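Local structure of Cas13d (uncultured Ruminococcus sp, 6IV9) at residues A193-L198 with D207-Y212; T223-S228 with N237-L242; T317-V322 with L495-K500. The protein binds CRISPR RNA and, as a Cas13d effector with two HEPN domains, probably matures that guide and cleaves RNA targets matched to it. The protein carries 2 engineered substitutions. All coordinates share one frame; numbering follows the deposited sequence.

Contact 1: residues A193-L198 with D207-Y212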
ATOM      1  N   ALA A 193       8.351   0.181  12.736  1.00 22.29           N
ATOM      2  CA  ALA A 193       7.835  -1.073  13.314  1.00 23.26           C
ATOM      3  C   ALA A 193       8.979  -1.867  13.954  1.00 29.92           C
ATOM      4  O   ALA A 193       8.808  -2.365  15.041  1.00 26.34           O
ATOM      5  CB  ALA A 193       7.167  -1.875  12.244  1.00 24.95           C
ATOM      6  N   LEU A 194      10.113  -1.955  13.277  1.00 26.94           N
ATOM      7  CA  LEU A 194      11.260  -2.715  13.831  1.00 32.04           C
ATOM      8  C   LEU A 194      11.753  -2.061  15.122  1.00 29.16           C
ATOM      9  O   LEU A 194      11.990  -2.778  16.057  1.00 34.43           O
ATOM     10  CB  LEU A 194      12.340  -2.812  12.756  1.00 30.20           C
ATOM     11  CG  LEU A 194      11.959  -3.743  11.616  1.00 33.08           C
ATOM     12  CD1 LEU A 194      12.895  -3.585  10.445  1.00 38.32           C
ATOM     13  CD2 LEU A 194      11.929  -5.174  12.097  1.00 39.09           C
ATOM     14  N   ASN A 195      11.870  -0.741  15.150  1.00 28.22           N
ATOM     15  CA  ASN A 195      12.276  -0.027  16.384  1.00 30.36           C
ATOM     16  C   ASN A 195      11.224  -0.218  17.478  1.00 35.06           C
ATOM     17  O   ASN A 195      11.588  -0.415  18.621  1.00 32.30           O
ATOM     18  CB  ASN A 195      12.520   1.455  16.139  1.00 30.41           C
ATOM     19  CG  ASN A 195      13.905   1.687  15.587  1.00 41.73           C
ATOM     20  OD1 ASN A 195      14.864   1.637  16.324  1.00 42.01           O
ATOM     21  ND2 ASN A 195      14.017   1.865  14.292  1.00 37.50           N
ATOM     22  N   ASN A 196       9.958  -0.140  17.106  1.00 26.88           N
ATOM     23  CA  ASN A 196       8.826  -0.256  18.051  1.00 26.95           C
ATOM     24  C   ASN A 196       8.816  -1.639  18.697  1.00 30.07           C
ATOM     25  O   ASN A 196       8.538  -1.748  19.867  1.00 28.99           O
ATOM     26  CB  ASN A 196       7.494  -0.036  17.353  1.00 26.05           C
ATOM     27  CG  ASN A 196       6.361  -0.046  18.345  1.00 28.20           C
ATOM     28  OD1 ASN A 196       6.414   0.639  19.337  1.00 28.40           O
ATOM     29  ND2 ASN A 196       5.358  -0.846  18.089  1.00 28.77           N
ATOM     30  N   MET A 197       9.210  -2.640  17.922  1.00 29.35           N
ATOM     31  CA  MET A 197       9.215  -4.083  18.261  1.00 36.89           C
ATOM     32  C   MET A 197      10.118  -4.318  19.471  1.00 42.44           C
ATOM     33  O   MET A 197       9.881  -5.261  20.204  1.00 38.90           O
ATOM     34  CB  MET A 197       9.793  -4.835  17.064  1.00 42.53           C
ATOM     35  CG  MET A 197       9.479  -6.277  17.002  1.00 63.58           C
ATOM     36  SD  MET A 197       8.709  -6.695  15.433  1.00 67.54           S
ATOM     37  CE  MET A 197       7.058  -6.095  15.756  1.00 66.48           C
ATOM     38  N   LEU A 198      11.113  -3.463  19.649  1.00 36.03           N
ATOM     39  CA  LEU A 198      12.088  -3.570  20.753  1.00 43.36           C
ATOM     40  C   LEU A 198      11.399  -3.402  22.107  1.00 58.01           C
ATOM     41  O   LEU A 198      11.794  -4.078  23.050  1.00 45.72           O
ATOM     42  CB  LEU A 198      13.155  -2.497  20.559  1.00 42.58           C
ATOM     43  CG  LEU A 198      14.082  -2.708  19.370  1.00 44.89           C
ATOM     44  CD1 LEU A 198      15.161  -1.658  19.363  1.00 47.69           C
ATOM     45  CD2 LEU A 198      14.708  -4.078  19.420  1.00 51.47           C
ATOM     46  N   ASP A 207      17.595   5.954  15.102  1.00 81.28           N
ATOM     47  CA  ASP A 207      18.209   5.158  14.015  1.00 90.01           C
ATOM     48  C   ASP A 207      19.609   4.678  14.350  1.00 81.29           C
ATOM     49  O   ASP A 207      20.381   4.442  13.445  1.00 84.23           O
ATOM     50  CB  ASP A 207      17.780   5.537  12.604  1.00 84.94           C
ATOM     51  CG  ASP A 207      16.907   4.442  12.013  1.00 72.12           C
ATOM     52  OD1 ASP A 207      16.621   3.445  12.732  1.00 50.68           O
ATOM     53  OD2 ASP A 207      16.528   4.593  10.862  1.00 56.54           O
ATOM     54  N   ASP A 208      19.867   4.522  15.642  1.00 86.93           N
ATOM     55  CA  ASP A 208      21.129   3.897  16.109  1.00 93.51           C
ATOM     56  C   ASP A 208      21.088   2.443  15.640  1.00 87.23           C
ATOM     57  O   ASP A 208      22.148   1.851  15.427  1.00 89.65           O
ATOM     58  CB  ASP A 208      21.268   3.989  17.628  1.00 96.88           C
ATOM     59  CG  ASP A 208      22.219   5.093  18.040  1.00 97.36           C
ATOM     60  OD1 ASP A 208      22.360   6.052  17.264  1.00 92.56           O
ATOM     61  OD2 ASP A 208      22.817   4.971  19.114  1.00 91.65           O
ATOM     62  N   PHE A 209      19.876   1.922  15.457  1.00 65.53           N
ATOM     63  CA  PHE A 209      19.729   0.507  15.067  1.00 49.04           C
ATOM     64  C   PHE A 209      19.708   0.408  13.546  1.00 49.22           C
ATOM     65  O   PHE A 209      20.718   0.048  13.010  1.00 56.24           O
ATOM     66  CB  PHE A 209      18.511  -0.075  15.779  1.00 45.47           C
ATOM     67  CG  PHE A 209      18.004  -1.390  15.265  1.00 42.04           C
ATOM     68  CD1 PHE A 209      18.855  -2.306  14.692  1.00 45.20           C
ATOM     69  CD2 PHE A 209      16.669  -1.713  15.370  1.00 50.36           C
ATOM     70  CE1 PHE A 209      18.383  -3.516  14.228  1.00 48.76           C
ATOM     71  CE2 PHE A 209      16.194  -2.921  14.901  1.00 50.81           C
ATOM     72  CZ  PHE A 209      17.054  -3.822  14.332  1.00 55.92           C
ATOM     73  N   MET A 210      18.612   0.754  12.888  1.00 41.45           N
ATOM     74  CA  MET A 210      18.555   0.603  11.411  1.00 40.54           C
ATOM     75  C   MET A 210      19.518   1.537  10.672  1.00 41.49           C
ATOM     76  O   MET A 210      19.981   1.150   9.624  1.00 46.33           O
ATOM     77  CB  MET A 210      17.136   0.758  10.868  1.00 44.31           C
ATOM     78  CG  MET A 210      16.170  -0.212  11.478  1.00 50.71           C
ATOM     79  SD  MET A 210      16.254  -1.844  10.776  1.00 49.61           S
ATOM     80  CE  MET A 210      15.923  -1.495   9.054  1.00 43.65           C
ATOM     81  N   GLY A 211      19.766   2.729  11.198  1.00 43.00           N
ATOM     82  CA  GLY A 211      20.633   3.728  10.545  1.00 40.18           C
ATOM     83  C   GLY A 211      22.078   3.291  10.381  1.00 45.12           C
ATOM     84  O   GLY A 211      22.711   3.764   9.453  1.00 44.26           O
ATOM     85  N   TYR A 212      22.600   2.478  11.295  1.00 37.99           N
ATOM     86  CA  TYR A 212      24.024   2.066  11.246  1.00 39.36           C
ATOM     87  C   TYR A 212      24.224   0.779  10.444  1.00 39.01           C
ATOM     88  O   TYR A 212      25.352   0.327  10.368  1.00 39.87           O
ATOM     89  CB  TYR A 212      24.598   1.899  12.651  1.00 49.30           C
ATOM     90  CG  TYR A 212      24.822   3.184  13.400  1.00 55.16           C
ATOM     91  CD1 TYR A 212      25.174   4.344  12.742  1.00 63.94           C
ATOM     92  CD2 TYR A 212      24.682   3.235  14.771  1.00 63.83           C
ATOM     93  CE1 TYR A 212      25.378   5.529  13.425  1.00 65.95           C
ATOM     94  CE2 TYR A 212      24.878   4.411  15.469  1.00 65.94           C
ATOM     95  CZ  TYR A 212      25.228   5.561  14.795  1.00 70.43           C
ATOM     96  OH  TYR A 212      25.428   6.719  15.494  1.00 86.75           O
TER
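The C-terminal part of the long helix 168-197 meets the loop that follows it: Leu194 and Asn195 near the end of the helix, with Leu198 just beyond, face Asp207, Phe209 and Met210. The backbones come nearest at Asn195 and Phe209, with 7.6 Å between their CA atoms. Asn195 works at its tip: its ND2 gives a weak bond to Asp207 OD1 at 3.4 Å, with an N-H...O angle of 149°, while the same nitrogen has its stronger partner in Val191 O, one turn back on the helix. The amide and carboxylate planes stand 54° apart. On the other branch, Asn195 OD1 lies at the edge of the Phe209 ring, 3.9 Å from CD2. Phe209 CG stands anti to the backbone N (chi1 166°), on a side chain that leaves the backbone toward the helix, and Leu198 CD1 approaches the ring obliquely, 4.3 Å from CD2. Leu194 extends CD1 to within 3.8 Å of Met210 SD, the two side chains crossing at about a right angle. The bend of Met210 at chi2 sets that SD over one face of its neighbour Phe209, offset toward the rim, and the bend at chi3 brings CE near Leu194 CD1. Leu281 of helix 267-291 touches both Leu194 and Phe209. An alanine in place of Asn195 would probably leave Val191 O without that donor and Asp207 OD1 with the weak bond from Met210 N, and open a gap at the Phe209 ring edge. Apolar packing of Leu194, Leu198, Phe209 and Met210 thus flanks an amide whose bond across the contact is only weak.

Contact 2: residues T223-S228 with N237-L242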
ATOM      1  N   THR A 223      29.026  -9.106  12.444  1.00 38.09           N
ATOM      2  CA  THR A 223      29.188  -9.826  13.731  1.00 37.92           C
ATOM      3  C   THR A 223      30.615  -9.724  14.278  1.00 42.49           C
ATOM      4  O   THR A 223      30.774  -9.946  15.464  1.00 50.02           O
ATOM      5  CB  THR A 223      28.610 -11.239  13.638  1.00 36.66           C
ATOM      6  OG1 THR A 223      29.291 -11.902  12.585  1.00 38.07           O
ATOM      7  CG2 THR A 223      27.130 -11.236  13.346  1.00 34.46           C
ATOM      8  N   HIS A 224      31.589  -9.390  13.439  1.00 47.05           N
ATOM      9  CA  HIS A 224      32.996  -9.242  13.890  1.00 49.17           C
ATOM     10  C   HIS A 224      33.543  -7.925  13.359  1.00 46.67           C
ATOM     11  O   HIS A 224      34.465  -7.965  12.560  1.00 54.87           O
ATOM     12  CB  HIS A 224      33.847 -10.396  13.364  1.00 48.76           C
ATOM     13  CG  HIS A 224      33.302 -11.736  13.683  1.00 52.33           C
ATOM     14  ND1 HIS A 224      33.355 -12.260  14.936  1.00 57.52           N
ATOM     15  CD2 HIS A 224      32.697 -12.652  12.917  1.00 56.52           C
ATOM     16  CE1 HIS A 224      32.808 -13.447  14.930  1.00 60.03           C
ATOM     17  NE2 HIS A 224      32.398 -13.708  13.712  1.00 53.31           N
ATOM     18  N   PRO A 225      33.031  -6.767  13.801  1.00 44.42           N
ATOM     19  CA  PRO A 225      33.487  -5.486  13.305  1.00 51.51           C
ATOM     20  C   PRO A 225      34.973  -5.229  13.597  1.00 64.17           C
ATOM     21  O   PRO A 225      35.621  -4.615  12.793  1.00 62.83           O
ATOM     22  CB  PRO A 225      32.589  -4.446  13.982  1.00 46.51           C
ATOM     23  CG  PRO A 225      31.913  -5.166  15.100  1.00 46.35           C
ATOM     24  CD  PRO A 225      31.992  -6.640  14.791  1.00 48.50           C
ATOM     25  N   ASP A 226      35.439  -5.673  14.762  1.00 64.06           N
ATOM     26  CA  ASP A 226      36.837  -5.416  15.195  1.00 70.58           C
ATOM     27  C   ASP A 226      37.830  -6.071  14.235  1.00 67.44           C
ATOM     28  O   ASP A 226      38.835  -5.456  13.967  1.00 75.03           O
ATOM     29  CB  ASP A 226      37.038  -5.797  16.662  1.00 70.49           C
ATOM     30  CG  ASP A 226      36.387  -4.841  17.644  1.00 74.40           C
ATOM     31  OD1 ASP A 226      36.163  -5.239  18.791  1.00 80.33           O
ATOM     32  OD2 ASP A 226      36.126  -3.710  17.268  1.00 83.40           O
ATOM     33  N   LYS A 227      37.541  -7.276  13.755  1.00 71.97           N
ATOM     34  CA  LYS A 227      38.433  -8.015  12.819  1.00 70.22           C
ATOM     35  C   LYS A 227      38.434  -7.329  11.458  1.00 70.00           C
ATOM     36  O   LYS A 227      39.132  -7.791  10.563  1.00 76.06           O
ATOM     37  CB  LYS A 227      37.992  -9.470  12.645  1.00 70.95           C
ATOM     38  CG  LYS A 227      37.841 -10.266  13.931  1.00 82.77           C
ATOM     39  CD  LYS A 227      37.679 -11.752  13.673  1.00 92.12           C
ATOM     40  CE  LYS A 227      37.312 -12.566  14.895  1.00 90.79           C
ATOM     41  NZ  LYS A 227      36.845 -13.924  14.520  1.00 91.85           N
ATOM     42  N   SER A 228      37.609  -6.302  11.330  1.00 76.11           N
ATOM     43  CA  SER A 228      37.461  -5.519  10.081  1.00 80.84           C
ATOM     44  C   SER A 228      38.595  -4.508   9.930  1.00 78.99           C
ATOM     45  O   SER A 228      39.273  -4.225  10.914  1.00 79.89           O
ATOM     46  CB  SER A 228      36.143  -4.816  10.065  1.00 79.28           C
ATOM     47  OG  SER A 228      36.026  -4.042   8.892  1.00 85.45           O
ATOM     48  N   ASN A 237      29.975   1.992  15.599  1.00 53.95           N
ATOM     49  CA  ASN A 237      28.610   2.143  15.050  1.00 56.97           C
ATOM     50  C   ASN A 237      28.030   0.756  14.793  1.00 44.06           C
ATOM     51  O   ASN A 237      26.898   0.520  15.139  1.00 43.91           O
ATOM     52  CB  ASN A 237      28.642   2.948  13.756  1.00 55.57           C
ATOM     53  CG  ASN A 237      28.715   4.434  14.011  1.00 65.48           C
ATOM     54  OD1 ASN A 237      28.548   4.882  15.138  1.00 62.91           O
ATOM     55  ND2 ASN A 237      28.967   5.198  12.966  1.00 69.13           N
ATOM     56  N   ILE A 238      28.820  -0.121  14.197  1.00 42.54           N
ATOM     57  CA  ILE A 238      28.345  -1.497  13.914  1.00 42.78           C
ATOM     58  C   ILE A 238      28.007  -2.187  15.235  1.00 47.26           C
ATOM     59  O   ILE A 238      26.985  -2.830  15.296  1.00 41.29           O
ATOM     60  CB  ILE A 238      29.382  -2.263  13.089  1.00 43.08           C
ATOM     61  CG1 ILE A 238      29.528  -1.660  11.694  1.00 48.60           C
ATOM     62  CG2 ILE A 238      29.018  -3.729  13.038  1.00 46.22           C
ATOM     63  CD1 ILE A 238      30.656  -2.223  10.892  1.00 46.60           C
ATOM     64  N   LYS A 239      28.833  -2.012  16.264  1.00 46.77           N
ATOM     65  CA  LYS A 239      28.584  -2.661  17.571  1.00 44.02           C
ATOM     66  C   LYS A 239      27.280  -2.156  18.175  1.00 43.24           C
ATOM     67  O   LYS A 239      26.589  -2.940  18.774  1.00 40.53           O
ATOM     68  CB  LYS A 239      29.753  -2.410  18.518  1.00 59.21           C
ATOM     69  CG  LYS A 239      31.048  -3.076  18.101  1.00 66.25           C
ATOM     70  CD  LYS A 239      31.622  -3.959  19.176  1.00 74.47           C
ATOM     71  CE  LYS A 239      33.123  -4.093  19.073  1.00 79.82           C
ATOM     72  NZ  LYS A 239      33.687  -2.971  18.296  1.00 88.70           N
ATOM     73  N   LYS A 240      26.984  -0.876  18.022  1.00 43.57           N
ATOM     74  CA  LYS A 240      25.718  -0.339  18.554  1.00 47.41           C
ATOM     75  C   LYS A 240      24.549  -1.051  17.872  1.00 42.98           C
ATOM     76  O   LYS A 240      23.613  -1.393  18.555  1.00 38.46           O
ATOM     77  CB  LYS A 240      25.622   1.158  18.268  1.00 52.73           C
ATOM     78  CG  LYS A 240      26.565   2.049  19.055  1.00 63.88           C
ATOM     79  CD  LYS A 240      26.025   3.456  19.130  1.00 77.13           C
ATOM     80  CE  LYS A 240      27.021   4.486  19.613  1.00 83.08           C
ATOM     81  NZ  LYS A 240      26.334   5.599  20.308  1.00 88.83           N
ATOM     82  N   SER A 241      24.619  -1.237  16.557  1.00 44.06           N
ATOM     83  CA  SER A 241      23.511  -1.892  15.825  1.00 40.50           C
ATOM     84  C   SER A 241      23.482  -3.385  16.147  1.00 37.22           C
ATOM     85  O   SER A 241      22.413  -3.920  16.255  1.00 37.92           O
ATOM     86  CB  SER A 241      23.579  -1.622  14.350  1.00 42.96           C
ATOM     87  OG  SER A 241      24.690  -2.254  13.765  1.00 40.32           O
ATOM     88  N   LEU A 242      24.642  -4.010  16.300  1.00 37.26           N
ATOM     89  CA  LEU A 242      24.699  -5.453  16.639  1.00 38.91           C
ATOM     90  C   LEU A 242      23.973  -5.672  17.964  1.00 34.09           C
ATOM     91  O   LEU A 242      23.214  -6.602  18.085  1.00 32.21           O
ATOM     92  CB  LEU A 242      26.171  -5.840  16.763  1.00 42.89           C
ATOM     93  CG  LEU A 242      26.462  -7.322  16.937  1.00 46.37           C
ATOM     94  CD1 LEU A 242      25.727  -8.143  15.908  1.00 40.67           C
ATOM     95  CD2 LEU A 242      27.946  -7.584  16.847  1.00 43.58           C
TER
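Pro225, Lys239 and Leu242 carry most of this contact, in which the loop linking the short helix 219-223 to helix 232-251 folds back on the latter. Pro225 opens a type I beta turn that runs to Ser228; its CB points toward the helix, and CB and CG of the ring touch it. Pro225 CB lies 3.8 Å from Ile238 CG2, the two side chains sliding past each other in opposite directions. The neighbouring ring atom, Pro225 CG, also reaches Lys239 CG at 3.8 Å, so the proline touches two consecutive helix residues. The CA atoms of Pro225 and Ile238, 6.5 Å apart, show how closely the turn approaches the helix backbone.

Lys239 adds a polar hold to this apolar one. Beyond the CG that rests on Pro225, its chain bends at chi2 and again at chi4, where the 21° torsion is nearly eclipsed and folds NZ back to Asp226. The two side chains cross at about a right angle on the exposed margin of the contact. Lys235 NZ separately bonds Asp226 O and Ser228 O, giving the turn a second lysine from the same helix.

Leu242 closes the other end. Its CD2 lies 3.9 Å from Thr223 O, and its CD1 stands 4.3 Å from Thr223 CG2; Phe222 of helix 219-223 touches it as well. At the opposite end, the salt bridge joins Lys239 NZ to Asp226 OD2 at 2.7 Å, the ammonium sitting above the carboxylate, 38° out of its plane.

Contact 3: residues T317-V322 with L495-K500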
ATOM      1  N   THR A 317      19.825 -15.072   0.441  1.00 27.93           N
ATOM      2  CA  THR A 317      18.688 -14.899   1.369  1.00 26.34           C
ATOM      3  C   THR A 317      17.412 -14.620   0.570  1.00 26.76           C
ATOM      4  O   THR A 317      16.414 -15.231   0.859  1.00 28.07           O
ATOM      5  CB  THR A 317      18.956 -13.792   2.389  1.00 26.99           C
ATOM      6  OG1 THR A 317      19.972 -14.225   3.287  1.00 28.65           O
ATOM      7  CG2 THR A 317      17.710 -13.392   3.141  1.00 25.41           C
ATOM      8  N   LEU A 318      17.486 -13.759  -0.433  1.00 26.92           N
ATOM      9  CA  LEU A 318      16.275 -13.428  -1.225  1.00 29.39           C
ATOM     10  C   LEU A 318      15.755 -14.691  -1.903  1.00 29.33           C
ATOM     11  O   LEU A 318      14.580 -14.906  -1.877  1.00 28.39           O
ATOM     12  CB  LEU A 318      16.612 -12.348  -2.248  1.00 27.27           C
ATOM     13  CG  LEU A 318      16.960 -10.992  -1.654  1.00 26.74           C
ATOM     14  CD1 LEU A 318      17.142  -9.972  -2.746  1.00 29.37           C
ATOM     15  CD2 LEU A 318      15.886 -10.547  -0.691  1.00 30.21           C
ATOM     16  N   ASP A 319      16.651 -15.498  -2.457  1.00 30.49           N
ATOM     17  CA  ASP A 319      16.246 -16.768  -3.102  1.00 28.25           C
ATOM     18  C   ASP A 319      15.637 -17.715  -2.074  1.00 26.56           C
ATOM     19  O   ASP A 319      14.675 -18.350  -2.377  1.00 32.19           O
ATOM     20  CB  ASP A 319      17.429 -17.408  -3.816  1.00 31.18           C
ATOM     21  CG  ASP A 319      17.726 -16.720  -5.129  1.00 35.31           C
ATOM     22  OD1 ASP A 319      16.812 -16.164  -5.699  1.00 36.04           O
ATOM     23  OD2 ASP A 319      18.863 -16.748  -5.537  1.00 35.28           O
ATOM     24  N   TYR A 320      16.212 -17.768  -0.889  1.00 27.56           N
ATOM     25  CA  TYR A 320      15.708 -18.696   0.138  1.00 27.87           C
ATOM     26  C   TYR A 320      14.260 -18.355   0.501  1.00 27.73           C
ATOM     27  O   TYR A 320      13.448 -19.243   0.605  1.00 27.52           O
ATOM     28  CB  TYR A 320      16.594 -18.579   1.372  1.00 29.92           C
ATOM     29  CG  TYR A 320      16.191 -19.472   2.506  1.00 35.46           C
ATOM     30  CD1 TYR A 320      15.197 -19.106   3.382  1.00 33.13           C
ATOM     31  CD2 TYR A 320      16.790 -20.696   2.687  1.00 42.08           C
ATOM     32  CE1 TYR A 320      14.816 -19.925   4.423  1.00 33.41           C
ATOM     33  CE2 TYR A 320      16.420 -21.531   3.719  1.00 42.29           C
ATOM     34  CZ  TYR A 320      15.432 -21.143   4.593  1.00 40.78           C
ATOM     35  OH  TYR A 320      15.068 -21.969   5.604  1.00 48.74           O
ATOM     36  N   LEU A 321      13.972 -17.076   0.706  1.00 27.57           N
ATOM     37  CA  LEU A 321      12.599 -16.691   1.100  1.00 28.33           C
ATOM     38  C   LEU A 321      11.611 -17.007  -0.018  1.00 26.64           C
ATOM     39  O   LEU A 321      10.603 -17.589   0.266  1.00 28.59           O
ATOM     40  CB  LEU A 321      12.585 -15.198   1.430  1.00 26.49           C
ATOM     41  CG  LEU A 321      13.534 -14.742   2.534  1.00 29.80           C
ATOM     42  CD1 LEU A 321      13.615 -13.230   2.580  1.00 31.76           C
ATOM     43  CD2 LEU A 321      13.117 -15.308   3.879  1.00 33.05           C
ATOM     44  N   VAL A 322      11.900 -16.596  -1.246  1.00 27.07           N
ATOM     45  CA  VAL A 322      10.953 -16.838  -2.374  1.00 30.91           C
ATOM     46  C   VAL A 322      10.815 -18.327  -2.679  1.00 31.77           C
ATOM     47  O   VAL A 322       9.733 -18.743  -2.953  1.00 31.23           O
ATOM     48  CB  VAL A 322      11.265 -16.028  -3.637  1.00 34.42           C
ATOM     49  CG1 VAL A 322      10.000 -15.815  -4.424  1.00 40.03           C
ATOM     50  CG2 VAL A 322      11.845 -14.687  -3.276  1.00 37.33           C
ATOM     51  N   LEU A 495      12.661 -15.171 -11.494  1.00 32.99           N
ATOM     52  CA  LEU A 495      12.417 -13.753 -11.120  1.00 32.58           C
ATOM     53  C   LEU A 495      13.717 -12.953 -11.006  1.00 32.27           C
ATOM     54  O   LEU A 495      14.716 -13.514 -10.651  1.00 32.74           O
ATOM     55  CB  LEU A 495      11.698 -13.723  -9.770  1.00 33.02           C
ATOM     56  CG  LEU A 495      10.444 -14.583  -9.638  1.00 37.02           C
ATOM     57  CD1 LEU A 495       9.813 -14.426  -8.269  1.00 37.57           C
ATOM     58  CD2 LEU A 495       9.443 -14.275 -10.727  1.00 38.80           C
ATOM     59  N   LEU A 496      13.652 -11.658 -11.284  1.00 27.18           N
ATOM     60  CA  LEU A 496      14.810 -10.753 -11.094  1.00 27.06           C
ATOM     61  C   LEU A 496      15.010 -10.535  -9.594  1.00 29.28           C
ATOM     62  O   LEU A 496      14.068 -10.685  -8.855  1.00 29.90           O
ATOM     63  CB  LEU A 496      14.528  -9.410 -11.767  1.00 27.64           C
ATOM     64  CG  LEU A 496      14.318  -9.470 -13.272  1.00 33.74           C
ATOM     65  CD1 LEU A 496      14.013  -8.098 -13.833  1.00 37.57           C
ATOM     66  CD2 LEU A 496      15.527 -10.067 -13.954  1.00 32.95           C
ATOM     67  N   TYR A 497      16.213 -10.144  -9.198  1.00 26.96           N
ATOM     68  CA  TYR A 497      16.525  -9.868  -7.776  1.00 28.25           C
ATOM     69  C   TYR A 497      15.695  -8.684  -7.281  1.00 28.84           C
ATOM     70  O   TYR A 497      15.289  -8.676  -6.141  1.00 29.98           O
ATOM     71  CB  TYR A 497      18.029  -9.861  -7.528  1.00 29.81           C
ATOM     72  CG  TYR A 497      18.541 -11.270  -7.454  1.00 29.45           C
ATOM     73  CD1 TYR A 497      18.262 -12.060  -6.365  1.00 29.11           C
ATOM     74  CD2 TYR A 497      19.191 -11.849  -8.520  1.00 33.62           C
ATOM     75  CE1 TYR A 497      18.670 -13.378  -6.297  1.00 32.66           C
ATOM     76  CE2 TYR A 497      19.615 -13.164  -8.471  1.00 37.47           C
ATOM     77  CZ  TYR A 497      19.357 -13.932  -7.356  1.00 36.90           C
ATOM     78  OH  TYR A 497      19.750 -15.226  -7.308  1.00 35.70           O
ATOM     79  N   PHE A 498      15.439  -7.723  -8.157  1.00 29.30           N
ATOM     80  CA  PHE A 498      14.643  -6.556  -7.714  1.00 27.14           C
ATOM     81  C   PHE A 498      13.254  -7.034  -7.278  1.00 25.87           C
ATOM     82  O   PHE A 498      12.800  -6.598  -6.250  1.00 26.22           O
ATOM     83  CB  PHE A 498      14.577  -5.483  -8.798  1.00 27.42           C
ATOM     84  CG  PHE A 498      13.818  -4.265  -8.349  1.00 28.37           C
ATOM     85  CD1 PHE A 498      14.456  -3.237  -7.689  1.00 29.79           C
ATOM     86  CD2 PHE A 498      12.454  -4.180  -8.532  1.00 31.41           C
ATOM     87  CE1 PHE A 498      13.747  -2.136  -7.249  1.00 31.62           C
ATOM     88  CE2 PHE A 498      11.749  -3.073  -8.101  1.00 34.51           C
ATOM     89  CZ  PHE A 498      12.399  -2.059  -7.452  1.00 29.27           C
ATOM     90  N   SER A 499      12.644  -7.931  -8.050  1.00 23.10           N
ATOM     91  CA  SER A 499      11.305  -8.493  -7.748  1.00 25.06           C
ATOM     92  C   SER A 499      11.366  -9.279  -6.438  1.00 28.40           C
ATOM     93  O   SER A 499      10.493  -9.135  -5.638  1.00 24.96           O
ATOM     94  CB  SER A 499      10.844  -9.379  -8.864  1.00 27.21           C
ATOM     95  OG  SER A 499      10.874  -8.696 -10.086  1.00 30.90           O
ATOM     96  N   LYS A 500      12.408 -10.076  -6.269  1.00 24.80           N
ATOM     97  CA  LYS A 500      12.594 -10.886  -5.043  1.00 24.02           C
ATOM     98  C   LYS A 500      12.789  -9.954  -3.841  1.00 24.00           C
ATOM     99  O   LYS A 500      12.382 -10.298  -2.767  1.00 23.72           O
ATOM    100  CB  LYS A 500      13.676 -11.945  -5.273  1.00 25.65           C
ATOM    101  CG  LYS A 500      13.289 -13.002  -6.289  1.00 29.58           C
ATOM    102  CD  LYS A 500      14.306 -14.108  -6.464  1.00 32.80           C
ATOM    103  CE  LYS A 500      15.320 -13.851  -7.549  1.00 31.61           C
ATOM    104  NZ  LYS A 500      15.902 -15.106  -8.064  1.00 32.18           N
TER
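Asp319 sits between Tyr497 and Lys500, using one carboxylate oxygen for each, in a helix-to-helix contact with polar bonds at its partly exposed side, close packing of Val322 on the Lys500 chain, and longer contacts about Leu318 and Leu495. Tyr497 OH donates a very short 2.5 Å bond to Asp319 OD2, which lies in the plane of the ring at its edge; the carboxylate plane is turned 52° from the ring. Lys500 NZ forms a salt bridge with Asp319 OD1 at 2.7 Å, meeting its syn lone pair, and also bonds Ala492 O. A bend at chi3 (-91°) turns CE over one face of the Tyr497 ring, toward the rim. Nearer the Lys500 backbone, Val322 CG2 packs on Lys500 CG at 3.7 Å. The backbones are nearest at Leu318 and Lys500, CA to CA 5.9 Å, with Leu318 CD2 4.1 Å from Lys500 O. Looser still are Val322 CG1 with Leu495 CD1 at 4.1 Å, between buried side chains, and buried Leu318 CD1 with Tyr497 CD1 at 4.3 Å. Farther along helix 497-505, Met504 and Tyr503 continue the packing on Leu318 and Val322; helix 306-309 places Ile307 against Leu318 and Tyr497, and helix 556-570 backs Leu495 through Glu562.

From the N terminus the three contacts come in series, none nested in or crossing another. Contact 1 closes the first part of the loop after helix 168-197, with eight residues between its segments. Contact 2 also spans eight, five of them helical: the rest of the connection from helix 219-223 and the start of helix 232-251. These two touch: their centres are 16 Å apart, Tyr212 CZ lies 3.4 Å from Asn237 OD1, and Phe209 O lies 3.6 Å from Ser241 CB. Contact 3 is long-range, bringing helix 312-330 to helix 497-505 across 172 intervening residues. It touches neither of the others, its nearest atoms being about 12 Å from contact 1 and about 13 Å from contact 2.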